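Local coordinates for protein hydratase ChsH1 (Mycobacterium tuberculosis, PDB 4W78) that hydrates the enoyl-CoA intermediate 3-oxo-4,17-pregnadiene-20-carboxyl-CoA in cholesterol side-chain degradation, working in complex with its partner ChsH2, at residues T134-I146 and A156-A168. Sequence-based numbering, arbitrary orientation.
Sequences TALGEGWFINQHI and AEMNWRILKFKPA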
loop_
_atom_site.group_PDB
_atom_site.type_symbol
_atom_site.label_atom_id
_atom_site.label_comp_id
_atom_site.label_asym_id
_atom_site.label_seq_id
_atom_site.Cartn_x
_atom_site.Cartn_y
_atom_site.Cartn_z
ATOM N N THR A 134 -10.118 -32.277 -12.297
ATOM C CA THR A 134 -10.819 -31.063 -11.905
ATOM C C THR A 134 -11.192 -30.282 -13.154
ATOM O O THR A 134 -10.724 -30.598 -14.247
ATOM C CB THR A 134 -9.955 -30.174 -10.987
ATOM O OG1 THR A 134 -9.126 -29.316 -11.781
ATOM C CG2 THR A 134 -9.078 -31.028 -10.074
ATOM N N ALA A 135 -12.022 -29.256 -12.986
ATOM C CA ALA A 135 -12.465 -28.432 -14.110
ATOM C C ALA A 135 -11.320 -27.620 -14.713
ATOM O O ALA A 135 -11.457 -27.061 -15.804
ATOM C CB ALA A 135 -13.599 -27.512 -13.683
ATOM N N LEU A 136 -10.196 -27.555 -14.002
ATOM C CA LEU A 136 -9.031 -26.817 -14.475
ATOM C C LEU A 136 -7.965 -27.749 -15.043
ATOM O O LEU A 136 -6.960 -27.294 -15.592
ATOM C CB LEU A 136 -8.440 -25.969 -13.346
ATOM C CG LEU A 136 -9.346 -24.860 -12.801
ATOM C CD1 LEU A 136 -8.695 -24.154 -11.632
ATOM C CD2 LEU A 136 -9.683 -23.866 -13.899
ATOM N N GLY A 137 -8.193 -29.053 -14.915
ATOM C CA GLY A 137 -7.233 -30.050 -15.352
ATOM C C GLY A 137 -6.882 -31.018 -14.240
ATOM O O GLY A 137 -7.356 -30.873 -13.113
ATOM N N GLU A 138 -6.054 -32.012 -14.549
ATOM C CA GLU A 138 -5.598 -32.944 -13.527
ATOM C C GLU A 138 -4.772 -32.186 -12.492
ATOM O O GLU A 138 -3.934 -31.351 -12.843
ATOM C CB GLU A 138 -4.775 -34.081 -14.137
ATOM C CG GLU A 138 -4.433 -35.192 -13.147
ATOM C CD GLU A 138 -3.593 -36.305 -13.756
ATOM O OE1 GLU A 138 -2.412 -36.055 -14.091
ATOM O OE2 GLU A 138 -4.111 -37.436 -13.893
ATOM N N GLY A 139 -5.019 -32.459 -11.218
ATOM C CA GLY A 139 -4.308 -31.746 -10.176
ATOM C C GLY A 139 -4.263 -32.428 -8.824
ATOM O O GLY A 139 -4.862 -33.484 -8.608
ATOM N N TRP A 140 -3.535 -31.804 -7.908
ATOM C CA TRP A 140 -3.444 -32.266 -6.529
ATOM C C TRP A 140 -3.863 -31.146 -5.609
ATOM O O TRP A 140 -3.491 -29.996 -5.825
ATOM C CB TRP A 140 -2.003 -32.630 -6.192
ATOM C CG TRP A 140 -1.533 -33.902 -6.805
ATOM C CD1 TRP A 140 -1.279 -34.134 -8.126
ATOM C CD2 TRP A 140 -1.227 -35.115 -6.114
ATOM N NE1 TRP A 140 -0.839 -35.422 -8.302
ATOM C CE2 TRP A 140 -0.797 -36.046 -7.082
ATOM C CE3 TRP A 140 -1.268 -35.503 -4.771
ATOM C CZ2 TRP A 140 -0.420 -37.345 -6.751
ATOM C CZ3 TRP A 140 -0.892 -36.798 -4.443
ATOM C CH2 TRP A 140 -0.476 -37.703 -5.431
ATOM N N PHE A 141 -4.642 -31.465 -4.582
ATOM C CA PHE A 141 -5.000 -30.458 -3.591
ATOM C C PHE A 141 -4.032 -30.517 -2.426
ATOM O O PHE A 141 -3.678 -31.604 -1.968
ATOM C CB PHE A 141 -6.432 -30.665 -3.085
ATOM C CG PHE A 141 -7.495 -30.407 -4.129
ATOM C CD1 PHE A 141 -7.984 -29.132 -4.322
ATOM C CD2 PHE A 141 -8.003 -31.441 -4.897
ATOM C CE1 PHE A 141 -8.967 -28.884 -5.266
ATOM C CE2 PHE A 141 -8.984 -31.202 -5.849
ATOM C CZ PHE A 141 -9.462 -29.919 -6.029
ATOM N N ILE A 142 -3.617 -29.344 -1.961
ATOM C CA ILE A 142 -2.654 -29.234 -0.864
ATOM C C ILE A 142 -3.246 -28.346 0.224
ATOM O O ILE A 142 -3.596 -27.188 -0.028
ATOM C CB ILE A 142 -1.347 -28.609 -1.349
ATOM C CG1 ILE A 142 -0.674 -29.535 -2.361
ATOM C CG2 ILE A 142 -0.406 -28.352 -0.172
ATOM C CD1 ILE A 142 -0.286 -28.836 -3.632
ATOM N N ASN A 143 -3.386 -28.903 1.425
ATOM C CA ASN A 143 -3.841 -28.164 2.596
ATOM C C ASN A 143 -2.703 -27.777 3.515
ATOM O O ASN A 143 -1.713 -28.522 3.651
ATOM C CB ASN A 143 -4.830 -29.009 3.395
ATOM C CG ASN A 143 -6.112 -29.270 2.633
ATOM O OD1 ASN A 143 -7.073 -28.517 2.748
ATOM N ND2 ASN A 143 -6.118 -30.323 1.833
ATOM N N GLN A 144 -2.833 -26.617 4.138
ATOM C CA GLN A 144 -1.889 -26.181 5.175
ATOM C C GLN A 144 -2.647 -25.717 6.401
ATOM O O GLN A 144 -3.726 -25.119 6.273
ATOM C CB GLN A 144 -1.037 -25.027 4.671
ATOM C CG GLN A 144 0.037 -25.388 3.667
ATOM C CD GLN A 144 0.840 -24.163 3.284
ATOM O OE1 GLN A 144 0.498 -23.451 2.338
ATOM N NE2 GLN A 144 1.890 -23.887 4.043
ATOM N N HIS A 145 -2.102 -25.978 7.589
ATOM C CA HIS A 145 -2.627 -25.404 8.821
ATOM C C HIS A 145 -1.641 -24.347 9.305
ATOM O O HIS A 145 -0.478 -24.649 9.606
ATOM C CB HIS A 145 -2.836 -26.463 9.905
ATOM C CG HIS A 145 -3.538 -25.949 11.132
ATOM N ND1 HIS A 145 -3.372 -26.512 12.373
ATOM C CD2 HIS A 145 -4.405 -24.927 11.312
ATOM C CE1 HIS A 145 -4.101 -25.877 13.267
ATOM N NE2 HIS A 145 -4.745 -24.911 12.647
ATOM N N ILE A 146 -2.104 -23.110 9.330
ATOM C CA ILE A 146 -1.308 -21.966 9.761
ATOM C C ILE A 146 -1.776 -21.576 11.143
ATOM O O ILE A 146 -2.985 -21.533 11.402
ATOM C CB ILE A 146 -1.606 -20.772 8.844
ATOM C CG1 ILE A 146 -1.384 -21.122 7.370
ATOM C CG2 ILE A 146 -0.872 -19.503 9.300
ATOM C CD1 ILE A 146 -0.147 -21.841 7.078
ATOM N N ALA A 156 -4.870 -17.002 16.455
ATOM C CA ALA A 156 -5.661 -17.238 15.245
ATOM C C ALA A 156 -5.111 -18.443 14.519
ATOM O O ALA A 156 -3.981 -18.869 14.754
ATOM C CB ALA A 156 -5.627 -16.024 14.321
ATOM N N GLU A 157 -5.906 -18.993 13.610
ATOM C CA GLU A 157 -5.432 -20.098 12.802
ATOM C C GLU A 157 -6.138 -20.108 11.465
ATOM O O GLU A 157 -7.164 -19.444 11.286
ATOM C CB GLU A 157 -5.530 -21.448 13.524
ATOM C CG GLU A 157 -6.883 -21.972 13.903
ATOM C CD GLU A 157 -6.761 -23.415 14.402
ATOM O OE1 GLU A 157 -7.380 -24.315 13.811
ATOM O OE2 GLU A 157 -6.005 -23.650 15.366
ATOM N N MET A 158 -5.554 -20.811 10.510
ATOM C CA MET A 158 -6.110 -20.854 9.168
ATOM C C MET A 158 -5.897 -22.216 8.552
ATOM O O MET A 158 -4.837 -22.816 8.706
ATOM C CB MET A 158 -5.438 -19.789 8.309
ATOM C CG MET A 158 -5.787 -19.854 6.844
ATOM S SD MET A 158 -5.180 -18.406 5.984
ATOM C CE MET A 158 -3.431 -18.689 5.950
ATOM N N ASN A 159 -6.926 -22.713 7.873
ATOM C CA ASN A 159 -6.793 -23.855 6.994
ATOM C C ASN A 159 -6.841 -23.287 5.582
ATOM O O ASN A 159 -7.815 -22.608 5.215
ATOM C CB ASN A 159 -7.929 -24.838 7.240
ATOM C CG ASN A 159 -7.953 -25.366 8.668
ATOM O OD1 ASN A 159 -6.922 -25.761 9.220
ATOM N ND2 ASN A 159 -9.138 -25.377 9.275
ATOM N N TRP A 160 -5.767 -23.505 4.822
ATOM C CA TRP A 160 -5.567 -22.916 3.496
ATOM C C TRP A 160 -5.481 -24.059 2.502
ATOM O O TRP A 160 -4.710 -24.984 2.713
ATOM C CB TRP A 160 -4.223 -22.176 3.498
ATOM C CG TRP A 160 -3.967 -21.342 2.296
ATOM C CD1 TRP A 160 -3.161 -21.620 1.226
ATOM C CD2 TRP A 160 -4.524 -20.070 2.063
ATOM N NE1 TRP A 160 -3.206 -20.576 0.324
ATOM C CE2 TRP A 160 -4.036 -19.607 0.826
ATOM C CE3 TRP A 160 -5.394 -19.269 2.791
ATOM C CZ2 TRP A 160 -4.401 -18.371 0.308
ATOM C CZ3 TRP A 160 -5.736 -18.100 2.320
ATOM C CH2 TRP A 160 -5.260 -17.625 1.072
ATOM N N ARG A 161 -6.251 -24.012 1.422
ATOM C CA ARG A 161 -6.218 -25.093 0.445
ATOM C C ARG A 161 -5.962 -24.553 -0.949
ATOM O O ARG A 161 -6.614 -23.603 -1.391
ATOM C CB ARG A 161 -7.523 -25.877 0.476
ATOM C CG ARG A 161 -7.589 -27.103 -0.415
ATOM C CD ARG A 161 -8.980 -27.727 -0.206
ATOM N NE ARG A 161 -9.248 -28.933 -0.979
ATOM C CZ ARG A 161 -10.261 -29.057 -1.836
ATOM N NH1 ARG A 161 -11.097 -28.045 -2.044
ATOM N NH2 ARG A 161 -10.441 -30.195 -2.489
ATOM N N ILE A 162 -5.001 -25.161 -1.634
ATOM C CA ILE A 162 -4.713 -24.794 -3.010
ATOM C C ILE A 162 -4.779 -26.015 -3.902
ATOM O O ILE A 162 -4.722 -27.160 -3.432
ATOM C CB ILE A 162 -3.318 -24.144 -3.164
ATOM C CG1 ILE A 162 -2.212 -25.165 -2.878
ATOM C CG2 ILE A 162 -3.191 -22.930 -2.264
ATOM C CD1 ILE A 162 -0.789 -24.667 -3.196
ATOM N N LEU A 163 -4.905 -25.754 -5.199
ATOM C CA LEU A 163 -4.881 -26.785 -6.219
ATOM C C LEU A 163 -3.703 -26.518 -7.147
ATOM O O LEU A 163 -3.598 -25.429 -7.722
ATOM C CB LEU A 163 -6.187 -26.749 -7.019
ATOM C CG LEU A 163 -6.226 -27.610 -8.277
ATOM C CD1 LEU A 163 -6.151 -29.102 -7.953
ATOM C CD2 LEU A 163 -7.485 -27.279 -9.078
ATOM N N LYS A 164 -2.800 -27.483 -7.261
ATOM C CA LYS A 164 -1.752 -27.433 -8.280
ATOM C C LYS A 164 -2.193 -28.315 -9.431
ATOM O O LYS A 164 -2.485 -29.497 -9.241
ATOM C CB LYS A 164 -0.423 -27.947 -7.726
ATOM C CG LYS A 164 0.181 -27.066 -6.651
ATOM C CD LYS A 164 0.819 -25.836 -7.259
ATOM C CE LYS A 164 2.085 -26.204 -8.012
ATOM N NZ LYS A 164 2.428 -25.143 -9.002
ATOM N N PHE A 165 -2.240 -27.755 -10.636
ATOM C CA PHE A 165 -2.862 -28.463 -11.742
ATOM C C PHE A 165 -2.035 -28.363 -13.015
ATOM O O PHE A 165 -1.195 -27.472 -13.149
ATOM C CB PHE A 165 -4.289 -27.928 -11.983
ATOM C CG PHE A 165 -4.341 -26.471 -12.378
ATOM C CD1 PHE A 165 -4.404 -25.474 -11.422
ATOM C CD2 PHE A 165 -4.343 -26.103 -13.720
ATOM C CE1 PHE A 165 -4.454 -24.139 -11.786
ATOM C CE2 PHE A 165 -4.388 -24.772 -14.086
ATOM C CZ PHE A 165 -4.448 -23.791 -13.129
ATOM N N LYS A 166 -2.291 -29.288 -13.934
ATOM C CA LYS A 166 -1.713 -29.257 -15.270
ATOM C C LYS A 166 -2.578 -28.372 -16.157
ATOM O O LYS A 166 -3.756 -28.663 -16.364
ATOM C CB LYS A 166 -1.669 -30.667 -15.861
ATOM C CG LYS A 166 -0.526 -31.536 -15.364
ATOM C CD LYS A 166 -0.569 -32.900 -16.027
ATOM C CE LYS A 166 0.774 -33.604 -15.942
ATOM N NZ LYS A 166 1.242 -33.684 -14.537
ATOM N N PRO A 167 -2.000 -27.281 -16.680
ATOM C CA PRO A 167 -2.728 -26.382 -17.582
ATOM C C PRO A 167 -3.108 -27.091 -18.878
ATOM O O PRO A 167 -2.566 -28.161 -19.163
ATOM C CB PRO A 167 -1.710 -25.274 -17.861
ATOM C CG PRO A 167 -0.786 -25.310 -16.681
ATOM C CD PRO A 167 -0.652 -26.773 -16.379
ATOM N N ALA A 168 -4.015 -26.492 -19.649
ATOM C CA ALA A 168 -4.566 -27.124 -20.849
ATOM C C ALA A 168 -3.496 -27.635 -21.812
ATOM O O ALA A 168 -3.635 -28.714 -22.389
ATOM C CB ALA A 168 -5.523 -26.170 -21.562
HETATM O O HOH W 1 -2.243 -24.884 1.066
HETATM O O HOH W 2 -8.346 -31.754 0.048
HETATM O O HOH W 3 -5.904 -27.359 6.595
#
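Four antiparallel hydrogen-bonded pairs, Trp140 with Lys164, Ile142 with Ile162, Gln144 with Trp160 and Ile146 with Met158, join strands 139-150 and 153-165 as a hairpin in the hot-dog sheet; Lys166 N to Glu138 O (2.9 Å) adds one more bond beyond these pairs. On one face the Phe141 ring is sandwiched. The guanidinium of Arg161 lies nearly parallel on it, planes 12° apart and NH2 3.2 Å from Phe141 CD1, an off-centre cation-pi stack, while Leu163 CD1 sits over the centre of the opposite face, 3.9 Å from the centroid. Arginine suits this place because its chain, extended from CG (anti to the backbone N, chi1 -175°) to NE, carries a flat cation across to the ring; NH1 also bonds Asn104, and one water links NE to Asn143 ND2. In the type I turn from Thr134 to Gly137, Leu136 CB lies over the Phe165 ring in a CH-pi contact, 4.2 Å from its centroid. Gly139, lacking a side chain, lets its CA come within 3.9 Å of Phe165 CA. The other face is largely apolar: Ile142 CB meets Ile162 CG1 at 3.9 Å, and Ile142 packs on Ile88 and Phe92 of helix 85-94. Lys164 lays its CG on Ile142 CD1 (3.5 Å) and sends NZ to a salt bridge with Asp93. The helix-facing side thus combines mostly apolar packing with one salt bridge, whereas the reverse mixes cation-pi, CH-pi and water-bridged polar contacts.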